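Local coordinates for putative sulfurtransferase DsrE (Allochromatium vinosum, PDB 2HY5), which is of unknown function but is a putative sulfurtransferase that may carry sulfur in the oxidation of intracellular sulfur, at residues 66-71 and 104-109; 49-54 and 59-64; 3-8 and 21-26; 42-47 and 79-84. One frame throughout, in Å; residues are numbered along the deposited sequence.

Contact 1: 66-71 and 104-109; sequences ELAEQY and HPKFRI
Lys106, on a turn at the edge of the parallel alpha/beta sheet, reaches Glu69 on helix 60-71, which packs over one side of that sheet, and the two form a salt bridge. The segment 104-109 enters through a type I beta turn from His104 to Phe107, closed by the bond from Phe107 N to His104 O at 3.0 Å. Inside this turn the His104 ring accepts Lys106 N at ND1, 3.1 Å away and almost in the ring plane, with a nearly straight N-H...N angle of 166°; ND1 is therefore probably unprotonated. The Lys106 chain bends at chi2 and again at chi4, passes the methyl of Ala68 with CD 4.5 Å from its CB, and ends with NZ 2.8 Å from Glu69 OE1. The ammonium meets that oxygen nearly end-on, along its C-O bond. Glu69 holds CG anti to the backbone N (chi1 177°) and then folds at chi2, which turns OE1 toward the lysine ammonium; the pair lies at the exposed margin of the contact. Beyond it, Phe107 packs on Trp64 and Met75, and in strand 108-110 the Arg108 guanidinium is held by Asp74 OD1 at NE and by Gln114 OE1 at NH2.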
loop_
_atom_site.group_PDB
_atom_site.type_symbol
_atom_site.label_atom_id
_atom_site.label_comp_id
_atom_site.label_asym_id
_atom_site.label_seq_id
_atom_site.Cartn_x
_atom_site.Cartn_y
_atom_site.Cartn_z
ATOM N N GLU A 66 -11.283 16.923 16.866
ATOM C CA GLU A 66 -11.842 16.961 18.212
ATOM C C GLU A 66 -10.747 16.665 19.232
ATOM O O GLU A 66 -10.694 17.279 20.299
ATOM C CB GLU A 66 -12.979 15.944 18.342
ATOM C CG GLU A 66 -14.157 16.233 17.424
ATOM C CD GLU A 66 -15.215 15.147 17.454
ATOM O OE1 GLU A 66 -14.882 13.983 17.151
ATOM O OE2 GLU A 66 -16.379 15.459 17.779
ATOM N N LEU A 67 -9.867 15.729 18.899
ATOM C CA LEU A 67 -8.779 15.381 19.801
ATOM C C LEU A 67 -7.833 16.570 19.932
ATOM O O LEU A 67 -7.359 16.884 21.024
ATOM C CB LEU A 67 -8.006 14.176 19.271
ATOM C CG LEU A 67 -7.029 13.572 20.281
ATOM C CD1 LEU A 67 -7.812 12.907 21.401
ATOM C CD2 LEU A 67 -6.124 12.560 19.585
ATOM N N ALA A 68 -7.568 17.234 18.813
ATOM C CA ALA A 68 -6.675 18.387 18.807
ATOM C C ALA A 68 -7.256 19.528 19.643
ATOM O O ALA A 68 -6.525 20.239 20.333
ATOM C CB ALA A 68 -6.425 18.856 17.368
ATOM N N GLU A 69 -8.573 19.694 19.584
ATOM C CA GLU A 69 -9.238 20.751 20.341
ATOM C C GLU A 69 -9.114 20.479 21.836
ATOM O O GLU A 69 -8.706 21.351 22.610
ATOM C CB GLU A 69 -10.715 20.832 19.949
ATOM C CG GLU A 69 -11.522 21.856 20.741
ATOM C CD GLU A 69 -11.048 23.283 20.524
ATOM O OE1 GLU A 69 -10.972 23.715 19.353
ATOM O OE2 GLU A 69 -10.759 23.977 21.522
ATOM N N GLN A 70 -9.448 19.255 22.228
ATOM C CA GLN A 70 -9.395 18.846 23.628
ATOM C C GLN A 70 -8.005 18.887 24.255
ATOM O O GLN A 70 -7.858 19.295 25.407
ATOM C CB GLN A 70 -9.973 17.437 23.775
ATOM C CG GLN A 70 -9.824 16.838 25.164
ATOM C CD GLN A 70 -10.492 15.484 25.281
ATOM O OE1 GLN A 70 -10.693 14.793 24.277
ATOM N NE2 GLN A 70 -10.821 15.085 26.505
ATOM N N TYR A 71 -6.990 18.472 23.504
ATOM C CA TYR A 71 -5.627 18.448 24.021
ATOM C C TYR A 71 -4.686 19.503 23.445
ATOM O O TYR A 71 -3.492 19.506 23.757
ATOM C CB TYR A 71 -5.017 17.053 23.813
ATOM C CG TYR A 71 -5.676 15.958 24.628
ATOM C CD1 TYR A 71 -6.739 15.215 24.110
ATOM C CD2 TYR A 71 -5.242 15.675 25.924
ATOM C CE1 TYR A 71 -7.353 14.216 24.866
ATOM C CE2 TYR A 71 -5.843 14.684 26.682
ATOM C CZ TYR A 71 -6.897 13.957 26.152
ATOM O OH TYR A 71 -7.486 12.973 26.905
ATOM N N HIS A 104 -8.784 21.518 6.657
ATOM C CA HIS A 104 -9.623 21.649 7.839
ATOM C C HIS A 104 -8.897 22.691 8.699
ATOM O O HIS A 104 -7.684 22.603 8.896
ATOM C CB HIS A 104 -9.718 20.296 8.558
ATOM C CG HIS A 104 -10.646 20.298 9.732
ATOM N ND1 HIS A 104 -10.383 20.998 10.889
ATOM C CD2 HIS A 104 -11.842 19.688 9.925
ATOM C CE1 HIS A 104 -11.374 20.822 11.745
ATOM N NE2 HIS A 104 -12.273 20.031 11.183
ATOM N N PRO A 105 -9.630 23.689 9.223
ATOM C CA PRO A 105 -9.064 24.760 10.050
ATOM C C PRO A 105 -8.208 24.386 11.258
ATOM O O PRO A 105 -7.442 25.218 11.745
ATOM C CB PRO A 105 -10.294 25.588 10.427
ATOM C CG PRO A 105 -11.392 24.577 10.443
ATOM C CD PRO A 105 -11.100 23.783 9.194
ATOM N N LYS A 106 -8.327 23.154 11.740
ATOM C CA LYS A 106 -7.534 22.720 12.890
ATOM C C LYS A 106 -6.121 22.274 12.508
ATOM O O LYS A 106 -5.246 22.140 13.368
ATOM C CB LYS A 106 -8.244 21.582 13.630
ATOM C CG LYS A 106 -9.067 22.041 14.824
ATOM C CD LYS A 106 -8.172 22.693 15.876
ATOM C CE LYS A 106 -8.970 23.146 17.085
ATOM N NZ LYS A 106 -10.048 24.093 16.696
ATOM N N PHE A 107 -5.898 22.041 11.219
ATOM C CA PHE A 107 -4.590 21.608 10.740
ATOM C C PHE A 107 -3.824 22.781 10.136
ATOM O O PHE A 107 -4.420 23.745 9.659
ATOM C CB PHE A 107 -4.739 20.535 9.651
ATOM C CG PHE A 107 -5.465 19.292 10.092
ATOM C CD1 PHE A 107 -6.832 19.314 10.347
ATOM C CD2 PHE A 107 -4.781 18.084 10.208
ATOM C CE1 PHE A 107 -7.507 18.150 10.701
ATOM C CE2 PHE A 107 -5.446 16.920 10.559
ATOM C CZ PHE A 107 -6.811 16.951 10.808
ATOM N N ARG A 108 -2.499 22.696 10.151
ATOM C CA ARG A 108 -1.688 23.743 9.546
ATOM C C ARG A 108 -0.703 23.128 8.560
ATOM O O ARG A 108 -0.196 22.032 8.785
ATOM C CB ARG A 108 -0.939 24.557 10.614
ATOM C CG ARG A 108 0.208 23.849 11.337
ATOM C CD ARG A 108 0.802 24.778 12.413
ATOM N NE ARG A 108 1.890 24.171 13.179
ATOM C CZ ARG A 108 3.174 24.200 12.827
ATOM N NH1 ARG A 108 3.554 24.813 11.715
ATOM N NH2 ARG A 108 4.085 23.605 13.588
ATOM N N ILE A 109 -0.472 23.822 7.451
ATOM C CA ILE A 109 0.471 23.365 6.432
ATOM C C ILE A 109 1.822 23.997 6.723
ATOM O O ILE A 109 1.929 25.214 6.860
ATOM C CB ILE A 109 0.013 23.784 5.009
ATOM C CG1 ILE A 109 -0.849 22.689 4.382
ATOM C CG2 ILE A 109 1.223 24.008 4.109
ATOM C CD1 ILE A 109 -1.878 22.109 5.289
#

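Contact 2: 49-54 and 59-64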
loop_
_atom_site.group_PDB
_atom_site.type_symbol
_atom_site.label_atom_id
_atom_site.label_comp_id
_atom_site.label_asym_id
_atom_site.label_seq_id
_atom_site.Cartn_x
_atom_site.Cartn_y
_atom_site.Cartn_z
ATOM N N ARG A 49 -11.259 19.054 4.817
ATOM C CA ARG A 49 -12.552 19.266 5.466
ATOM C C ARG A 49 -13.700 18.865 4.544
ATOM O O ARG A 49 -14.866 19.007 4.900
ATOM C CB ARG A 49 -12.719 20.743 5.848
ATOM C CG ARG A 49 -12.869 21.700 4.656
ATOM C CD ARG A 49 -13.156 23.138 5.123
ATOM N NE ARG A 49 -13.493 24.035 4.016
ATOM C CZ ARG A 49 -12.599 24.675 3.266
ATOM N NH1 ARG A 49 -11.301 24.527 3.503
ATOM N NH2 ARG A 49 -13.002 25.468 2.275
ATOM N N LEU A 50 -13.363 18.340 3.370
ATOM C CA LEU A 50 -14.375 17.966 2.394
ATOM C C LEU A 50 -14.902 16.534 2.446
ATOM O O LEU A 50 -15.629 16.119 1.545
ATOM C CB LEU A 50 -13.862 18.272 0.981
ATOM C CG LEU A 50 -13.485 19.731 0.702
ATOM C CD1 LEU A 50 -12.998 19.864 -0.740
ATOM C CD2 LEU A 50 -14.691 20.647 0.949
ATOM N N THR A 51 -14.564 15.778 3.488
ATOM C CA THR A 51 -15.066 14.406 3.569
ATOM C C THR A 51 -16.483 14.322 4.141
ATOM O O THR A 51 -16.878 15.115 4.992
ATOM C CB THR A 51 -14.143 13.484 4.417
ATOM O OG1 THR A 51 -14.259 13.808 5.807
ATOM C CG2 THR A 51 -12.691 13.636 3.982
ATOM N N THR A 52 -17.247 13.352 3.650
ATOM C CA THR A 52 -18.610 13.113 4.115
ATOM C C THR A 52 -18.728 11.598 4.234
ATOM O O THR A 52 -19.446 10.950 3.472
ATOM C CB THR A 52 -19.660 13.638 3.112
ATOM O OG1 THR A 52 -19.498 15.054 2.939
ATOM C CG2 THR A 52 -21.069 13.367 3.631
ATOM N N PRO A 53 -18.002 11.007 5.195
ATOM C CA PRO A 53 -18.028 9.557 5.396
ATOM C C PRO A 53 -19.372 9.094 5.929
ATOM O O PRO A 53 -20.146 9.892 6.468
ATOM C CB PRO A 53 -16.911 9.321 6.418
ATOM C CG PRO A 53 -16.064 10.567 6.342
ATOM C CD PRO A 53 -17.082 11.645 6.150
ATOM N N PRO A 54 -19.671 7.795 5.778
ATOM C CA PRO A 54 -20.932 7.219 6.253
ATOM C C PRO A 54 -21.146 7.594 7.720
ATOM O O PRO A 54 -20.210 7.564 8.514
ATOM C CB PRO A 54 -20.714 5.723 6.058
ATOM C CG PRO A 54 -19.863 5.681 4.833
ATOM C CD PRO A 54 -18.850 6.772 5.108
ATOM N N HIS A 59 -15.628 9.333 11.724
ATOM C CA HIS A 59 -15.280 10.444 10.850
ATOM C C HIS A 59 -13.841 10.756 11.246
ATOM O O HIS A 59 -13.590 11.492 12.194
ATOM C CB HIS A 59 -16.189 11.644 11.144
ATOM C CG HIS A 59 -16.139 12.714 10.098
ATOM N ND1 HIS A 59 -14.968 13.324 9.704
ATOM C CD2 HIS A 59 -17.125 13.292 9.369
ATOM C CE1 HIS A 59 -15.232 14.230 8.781
ATOM N NE2 HIS A 59 -16.536 14.230 8.559
ATOM N N ILE A 60 -12.898 10.166 10.526
ATOM C CA ILE A 60 -11.489 10.347 10.835
ATOM C C ILE A 60 -11.009 11.790 10.969
ATOM O O ILE A 60 -10.343 12.137 11.943
ATOM C CB ILE A 60 -10.620 9.623 9.796
ATOM C CG1 ILE A 60 -10.909 8.120 9.862
ATOM C CG2 ILE A 60 -9.151 9.913 10.054
ATOM C CD1 ILE A 60 -10.164 7.290 8.828
ATOM N N VAL A 61 -11.338 12.635 10.001
ATOM C CA VAL A 61 -10.886 14.015 10.067
ATOM C C VAL A 61 -11.449 14.761 11.268
ATOM O O VAL A 61 -10.696 15.394 12.006
ATOM C CB VAL A 61 -11.246 14.784 8.785
ATOM C CG1 VAL A 61 -10.706 16.215 8.867
ATOM C CG2 VAL A 61 -10.656 14.062 7.577
ATOM N N ASN A 62 -12.763 14.692 11.465
ATOM C CA ASN A 62 -13.378 15.394 12.585
ATOM C C ASN A 62 -12.919 14.852 13.926
ATOM O O ASN A 62 -12.791 15.600 14.892
ATOM C CB ASN A 62 -14.906 15.330 12.500
ATOM C CG ASN A 62 -15.459 16.230 11.413
ATOM O OD1 ASN A 62 -14.768 17.122 10.920
ATOM N ND2 ASN A 62 -16.715 16.009 11.041
ATOM N N ARG A 63 -12.670 13.550 13.975
ATOM C CA ARG A 63 -12.220 12.901 15.198
ATOM C C ARG A 63 -10.834 13.422 15.587
ATOM O O ARG A 63 -10.569 13.691 16.757
ATOM C CB ARG A 63 -12.195 11.393 14.984
ATOM C CG ARG A 63 -11.881 10.595 16.224
ATOM C CD ARG A 63 -11.678 9.135 15.859
ATOM N NE ARG A 63 -12.837 8.313 16.184
ATOM C CZ ARG A 63 -12.878 6.995 16.011
ATOM N NH1 ARG A 63 -11.822 6.363 15.511
ATOM N NH2 ARG A 63 -13.963 6.309 16.351
ATOM N N TRP A 64 -9.950 13.564 14.602
ATOM C CA TRP A 64 -8.612 14.099 14.854
ATOM C C TRP A 64 -8.761 15.543 15.333
ATOM O O TRP A 64 -8.083 15.980 16.260
ATOM C CB TRP A 64 -7.770 14.096 13.574
ATOM C CG TRP A 64 -6.901 12.884 13.383
ATOM C CD1 TRP A 64 -6.934 12.010 12.332
ATOM C CD2 TRP A 64 -5.842 12.434 14.240
ATOM N NE1 TRP A 64 -5.967 11.045 12.480
ATOM C CE2 TRP A 64 -5.281 11.281 13.645
ATOM C CE3 TRP A 64 -5.315 12.889 15.457
ATOM C CZ2 TRP A 64 -4.213 10.583 14.222
ATOM C CZ3 TRP A 64 -4.253 12.193 16.029
ATOM C CH2 TRP A 64 -3.716 11.053 15.410
HETATM O O HOH W 1 -13.173 11.900 7.618
HETATM O O HOH W 2 -17.174 16.512 7.281
#
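Pro53 and His59 bring the irregular segment 49-54 and the start of helix 60-71 together, their CA atoms 6.2 Å apart, with no backbone atoms paired across the gap. The proline ring crosses the imidazole at about a right angle, and its CD sits over one face of the His59 ring, 3.8 Å from the centroid, in a CH-pi contact displaced toward the rim near NE2 and CD2. On the opposite face lies the amide of Asn62, with ND2 3.0 Å above the plane and over its centre. Here the connection after strand 33-39 is laid against the N-terminal end of the next helix of the alpha/beta fold. His59 is the N-cap residue of that helix, and Arg63 N bonds to its O in the first turn; with CG anti to the backbone N (chi1 -166°), its ring swings out toward the loop. There CE1 comes to within 3.2 Å of Thr51 OG1, approached obliquely. Two waters complete the join. One links Thr51 OG1, at 2.8 Å, to Val61 N, from which it accepts, in the first turn of the helix; the other donates to Thr51 O and lies 2.7 Å from His59 NE2. Arg49 and Thr52 also face a second copy of the protein, where Asp99 of that subunit pairs with the Arg49 guanidinium. Val61 CG2 fills in beside Thr51, 4.0 Å from OG1.

Contact 3: 3-8 and 21-26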
loop_
_atom_site.group_PDB
_atom_site.type_symbol
_atom_site.label_atom_id
_atom_site.label_comp_id
_atom_site.label_asym_id
_atom_site.label_seq_id
_atom_site.Cartn_x
_atom_site.Cartn_y
_atom_site.Cartn_z
ATOM N N PHE A 3 5.991 12.768 22.778
ATOM C CA PHE A 3 5.905 11.990 21.541
ATOM C C PHE A 3 5.813 12.829 20.281
ATOM O O PHE A 3 5.234 13.912 20.277
ATOM C CB PHE A 3 4.654 11.109 21.549
ATOM C CG PHE A 3 4.741 9.924 22.453
ATOM C CD1 PHE A 3 5.405 8.771 22.043
ATOM C CD2 PHE A 3 4.153 9.953 23.711
ATOM C CE1 PHE A 3 5.482 7.658 22.882
ATOM C CE2 PHE A 3 4.223 8.848 24.555
ATOM C CZ PHE A 3 4.888 7.700 24.141
ATOM N N ALA A 4 6.386 12.295 19.208
ATOM C CA ALA A 4 6.310 12.912 17.895
ATOM C C ALA A 4 5.642 11.796 17.098
ATOM O O ALA A 4 6.165 10.683 17.041
ATOM C CB ALA A 4 7.702 13.198 17.346
ATOM N N LEU A 5 4.475 12.066 16.521
ATOM C CA LEU A 5 3.776 11.043 15.744
ATOM C C LEU A 5 3.789 11.392 14.265
ATOM O O LEU A 5 3.523 12.527 13.887
ATOM C CB LEU A 5 2.326 10.901 16.214
ATOM C CG LEU A 5 2.097 10.596 17.697
ATOM C CD1 LEU A 5 0.611 10.375 17.937
ATOM C CD2 LEU A 5 2.889 9.369 18.120
ATOM N N GLN A 6 4.099 10.403 13.434
ATOM C CA GLN A 6 4.153 10.586 11.993
ATOM C C GLN A 6 3.137 9.636 11.365
ATOM O O GLN A 6 3.115 8.451 11.695
ATOM C CB GLN A 6 5.562 10.262 11.483
ATOM C CG GLN A 6 5.806 10.622 10.018
ATOM C CD GLN A 6 7.155 10.121 9.523
ATOM O OE1 GLN A 6 8.160 10.197 10.234
ATOM N NE2 GLN A 6 7.190 9.643 8.281
ATOM N N ILE A 7 2.291 10.164 10.482
ATOM C CA ILE A 7 1.274 9.362 9.805
ATOM C C ILE A 7 1.529 9.484 8.304
ATOM O O ILE A 7 1.510 10.586 7.757
ATOM C CB ILE A 7 -0.140 9.862 10.172
ATOM C CG1 ILE A 7 -0.343 9.718 11.688
ATOM C CG2 ILE A 7 -1.203 9.060 9.424
ATOM C CD1 ILE A 7 -1.602 10.345 12.211
ATOM N N ASN A 8 1.767 8.347 7.649
ATOM C CA ASN A 8 2.105 8.323 6.225
ATOM C C ASN A 8 1.032 7.917 5.231
ATOM O O ASN A 8 1.286 7.924 4.024
ATOM C CB ASN A 8 3.296 7.393 5.982
ATOM C CG ASN A 8 4.494 7.727 6.845
ATOM O OD1 ASN A 8 4.716 8.881 7.206
ATOM N ND2 ASN A 8 5.294 6.716 7.151
ATOM N N TYR A 21 -4.423 7.498 15.763
ATOM C CA TYR A 21 -5.408 8.189 16.587
ATOM C C TYR A 21 -5.593 7.483 17.930
ATOM O O TYR A 21 -5.546 8.115 18.993
ATOM C CB TYR A 21 -6.754 8.261 15.867
ATOM C CG TYR A 21 -7.854 8.766 16.768
ATOM C CD1 TYR A 21 -7.990 10.129 17.039
ATOM C CD2 TYR A 21 -8.701 7.874 17.419
ATOM C CE1 TYR A 21 -8.946 10.586 17.944
ATOM C CE2 TYR A 21 -9.651 8.318 18.326
ATOM C CZ TYR A 21 -9.771 9.673 18.585
ATOM O OH TYR A 21 -10.720 10.103 19.485
ATOM N N GLN A 22 -5.804 6.169 17.888
ATOM C CA GLN A 22 -6.002 5.408 19.120
ATOM C C GLN A 22 -4.762 5.464 20.006
ATOM O O GLN A 22 -4.874 5.513 21.228
ATOM C CB GLN A 22 -6.371 3.951 18.804
ATOM C CG GLN A 22 -7.649 3.799 17.972
ATOM C CD GLN A 22 -8.904 4.282 18.687
ATOM O OE1 GLN A 22 -9.932 4.557 18.056
ATOM N NE2 GLN A 22 -8.835 4.370 20.004
ATOM N N PHE A 23 -3.584 5.458 19.393
ATOM C CA PHE A 23 -2.335 5.538 20.156
ATOM C C PHE A 23 -2.245 6.908 20.828
ATOM O O PHE A 23 -1.939 7.012 22.015
ATOM C CB PHE A 23 -1.122 5.364 19.241
ATOM C CG PHE A 23 0.192 5.396 19.971
ATOM C CD1 PHE A 23 0.754 4.223 20.466
ATOM C CD2 PHE A 23 0.852 6.600 20.192
ATOM C CE1 PHE A 23 1.956 4.250 21.171
ATOM C CE2 PHE A 23 2.055 6.641 20.897
ATOM C CZ PHE A 23 2.610 5.464 21.388
ATOM N N ALA A 24 -2.506 7.956 20.053
ATOM C CA ALA A 24 -2.451 9.319 20.565
ATOM C C ALA A 24 -3.411 9.510 21.724
ATOM O O ALA A 24 -3.042 10.065 22.762
ATOM C CB ALA A 24 -2.783 10.311 19.461
ATOM N N LYS A 25 -4.648 9.065 21.540
ATOM C CA LYS A 25 -5.653 9.212 22.581
ATOM C C LYS A 25 -5.216 8.500 23.852
ATOM O O LYS A 25 -5.331 9.041 24.951
ATOM C CB LYS A 25 -6.997 8.659 22.105
ATOM C CG LYS A 25 -8.171 9.093 22.974
ATOM C CD LYS A 25 -9.499 8.865 22.268
ATOM C CE LYS A 25 -9.952 7.425 22.374
ATOM N NZ LYS A 25 -10.393 7.105 23.761
ATOM N N ALA A 26 -4.698 7.287 23.702
ATOM C CA ALA A 26 -4.263 6.523 24.864
ATOM C C ALA A 26 -3.080 7.184 25.565
ATOM O O ALA A 26 -2.999 7.189 26.796
ATOM C CB ALA A 26 -3.900 5.099 24.447
#
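Phe3 and Phe23 meet as a T-shaped pair between strand 2-7 and helix 16-29, the first strand and the helix of a beta-alpha-beta unit that continues into strand 33-39. Segment axes run nearly antiparallel, at 166° and 10.4 Å, as expected for a helix returning over a parallel sheet. The ring of Phe23 turns its edge to the face of Phe3, with the planes at 87° and the centroids 5.5 Å apart; CE2 stands over the Phe3 ring, offset toward its rim, while Phe3 CE1 lies close to the plane of Phe23. Phe23 reaches this position because its CG is anti to the backbone N (chi1 -178°), which carries the ring down from the helix toward the strand.

Leu5 divides its two methyls between neighbouring helix residues. CD2 approaches Phe23 obliquely, 4.0 Å from CE2, and CD1 presses against the methyl of Ala24, CB, at 3.7 Å. Replacing it with an alanine would probably leave the Ala24 methyl without its mate on the strand and Phe23 with only Phe3 there, opening a gap under the helix. The aromatic cluster extends into the assembly, since Phe88 of a DsrH chain makes a further edge-to-face pair with Phe23. Alternate side chains of the strand point to the other side of the sheet, where Gln6 NE2 donates to a lone pair of Asn8 OD1, in the carbonyl plane, at 2.8 Å.

Contact 4: 42-47 and 79-84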
loop_
_atom_site.group_PDB
_atom_site.type_symbol
_atom_site.label_atom_id
_atom_site.label_comp_id
_atom_site.label_asym_id
_atom_site.label_seq_id
_atom_site.Cartn_x
_atom_site.Cartn_y
_atom_site.Cartn_z
ATOM N N ASP A 42 0.749 10.314 1.616
ATOM C CA ASP A 42 -0.712 10.379 1.510
ATOM C C ASP A 42 -1.343 10.760 2.847
ATOM O O ASP A 42 -2.541 11.029 2.926
ATOM C CB ASP A 42 -1.280 9.035 1.046
ATOM C CG ASP A 42 -1.406 8.939 -0.462
ATOM O OD1 ASP A 42 -1.011 9.898 -1.161
ATOM O OD2 ASP A 42 -1.903 7.899 -0.948
ATOM N N GLY A 43 -0.529 10.778 3.898
ATOM C CA GLY A 43 -1.023 11.146 5.210
ATOM C C GLY A 43 -1.616 12.543 5.215
ATOM O O GLY A 43 -2.494 12.845 6.021
ATOM N N VAL A 44 -1.148 13.403 4.317
ATOM C CA VAL A 44 -1.670 14.765 4.268
ATOM C C VAL A 44 -3.174 14.799 3.993
ATOM O O VAL A 44 -3.848 15.779 4.322
ATOM C CB VAL A 44 -0.940 15.618 3.192
ATOM C CG1 VAL A 44 0.553 15.679 3.507
ATOM C CG2 VAL A 44 -1.176 15.029 1.808
ATOM N N ASN A 45 -3.707 13.725 3.416
ATOM C CA ASN A 45 -5.128 13.670 3.096
ATOM C C ASN A 45 -6.039 13.548 4.323
ATOM O O ASN A 45 -7.266 13.551 4.199
ATOM C CB ASN A 45 -5.388 12.528 2.102
ATOM C CG ASN A 45 -4.795 12.811 0.719
ATOM O OD1 ASN A 45 -4.527 11.890 -0.057
ATOM N ND2 ASN A 45 -4.602 14.087 0.405
ATOM N N ASN A 46 -5.437 13.450 5.507
ATOM C CA ASN A 46 -6.205 13.369 6.748
ATOM C C ASN A 46 -6.606 14.768 7.192
ATOM O O ASN A 46 -7.271 14.929 8.216
ATOM C CB ASN A 46 -5.363 12.760 7.869
ATOM C CG ASN A 46 -5.251 11.265 7.762
ATOM O OD1 ASN A 46 -6.201 10.542 8.050
ATOM N ND2 ASN A 46 -4.086 10.789 7.342
ATOM N N SER A 47 -6.211 15.773 6.420
ATOM C CA SER A 47 -6.491 17.153 6.799
ATOM C C SER A 47 -7.544 17.890 5.982
ATOM O O SER A 47 -7.751 19.086 6.185
ATOM C CB SER A 47 -5.197 17.964 6.768
ATOM O OG SER A 47 -4.716 18.113 5.445
ATOM N N VAL A 79 3.912 20.645 3.441
ATOM C CA VAL A 79 3.554 21.461 2.285
ATOM C C VAL A 79 3.892 20.806 0.945
ATOM O O VAL A 79 3.097 20.862 0.007
ATOM C CB VAL A 79 4.229 22.855 2.354
ATOM C CG1 VAL A 79 5.743 22.716 2.276
ATOM C CG2 VAL A 79 3.712 23.734 1.231
ATOM N N ALA A 80 5.065 20.186 0.858
ATOM C CA ALA A 80 5.503 19.530 -0.374
ATOM C C ALA A 80 4.554 18.403 -0.756
ATOM O O ALA A 80 4.098 18.315 -1.900
ATOM C CB ALA A 80 6.916 18.985 -0.198
ATOM N N ALA A 81 4.259 17.541 0.210
ATOM C CA ALA A 81 3.353 16.424 -0.014
ATOM C C ALA A 81 1.932 16.930 -0.277
ATOM O O ALA A 81 1.187 16.335 -1.052
ATOM C CB ALA A 81 3.372 15.489 1.196
ATOM N N ALA A 82 1.559 18.034 0.365
ATOM C CA ALA A 82 0.227 18.607 0.174
ATOM C C ALA A 82 0.051 19.190 -1.232
ATOM O O ALA A 82 -1.007 19.047 -1.843
ATOM C CB ALA A 82 -0.032 19.688 1.220
ATOM N N GLN A 83 1.090 19.846 -1.744
ATOM C CA GLN A 83 1.028 20.438 -3.076
ATOM C C GLN A 83 0.892 19.367 -4.144
ATOM O O GLN A 83 0.204 19.547 -5.142
ATOM C CB GLN A 83 2.281 21.273 -3.342
ATOM C CG GLN A 83 2.341 22.547 -2.525
ATOM C CD GLN A 83 3.641 23.299 -2.709
ATOM O OE1 GLN A 83 3.781 24.438 -2.262
ATOM N NE2 GLN A 83 4.605 22.662 -3.362
ATOM N N ARG A 84 1.553 18.243 -3.921
ATOM C CA ARG A 84 1.513 17.145 -4.868
ATOM C C ARG A 84 0.136 16.485 -4.885
ATOM O O ARG A 84 -0.343 16.048 -5.932
ATOM C CB ARG A 84 2.569 16.111 -4.480
ATOM C CG ARG A 84 3.152 15.307 -5.624
ATOM C CD ARG A 84 4.256 14.410 -5.089
ATOM N NE ARG A 84 5.111 15.136 -4.151
ATOM C CZ ARG A 84 6.329 15.591 -4.430
ATOM N NH1 ARG A 84 6.858 15.398 -5.631
ATOM N NH2 ARG A 84 7.014 16.251 -3.506
#
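The flat peptide group joining Ala81 to Ala82 takes the isopropyl group of Val44 on one face, and the oxygen of that peptide, Ala81 O, accepts a hydrogen bond from Arg85 NH1. This is where the 3-10 turn following strand 33-39 of the alpha/beta fold packs on helix 79-85, just after Cys78, by similarity the persulfide-bearing residue. Both Val44 methyls lie on that same face: CG1 touches Ala81 CB at 3.7 Å and stands 4.1 Å from Ala82 N, while CG2 is 3.9 Å from Ala81 O. With CG1 anti to the carbonyl carbon (chi1 -60°), both methyls are turned to the helix. A glycine in its place would probably leave the Ala81 methyl and this peptide face without their cover from the turn.

A second flat group, the Asn46 amide, braces the turn. Its ND2 donates to Gly43 O at 2.9 Å, slightly tilted from the carbonyl plane, and to Glu9 O, while OD1 accepts from Ser17, so its rotation is fixed. Gly43 O takes Asn46 N as well. Val44 O is likewise gripped twice, by Ser47 N and by Ser47 OG, the hydroxyl lying 2.7 Å from it and nearly in line with the carbonyl bond, at 164°.

In the fold
Helix 60-71 serves both contact 1 and contact 2, whose centres lie about 12 Å apart, and it meets both elements of contact 3: Trp64 CZ2 lies 3.3 Å from Ile7 CD1 on strand 2-7, and Leu67 CD2 4.0 Å from Ala24 CB on helix 16-29. Contact 2 is nested in the loop that contact 4 closes. The segments of contacts 1 and 4 alternate along the chain and are probably bonded directly, His104 N to Ser47 O at 2.7 Å. Contact 4 borders the presumed active site, the Ala81 side chain being about 4 Å from that of Cys78, whereas contacts 1, 2 and 3 lie away from it. Contacts 2 and 4 both reach the second copy of DsrE.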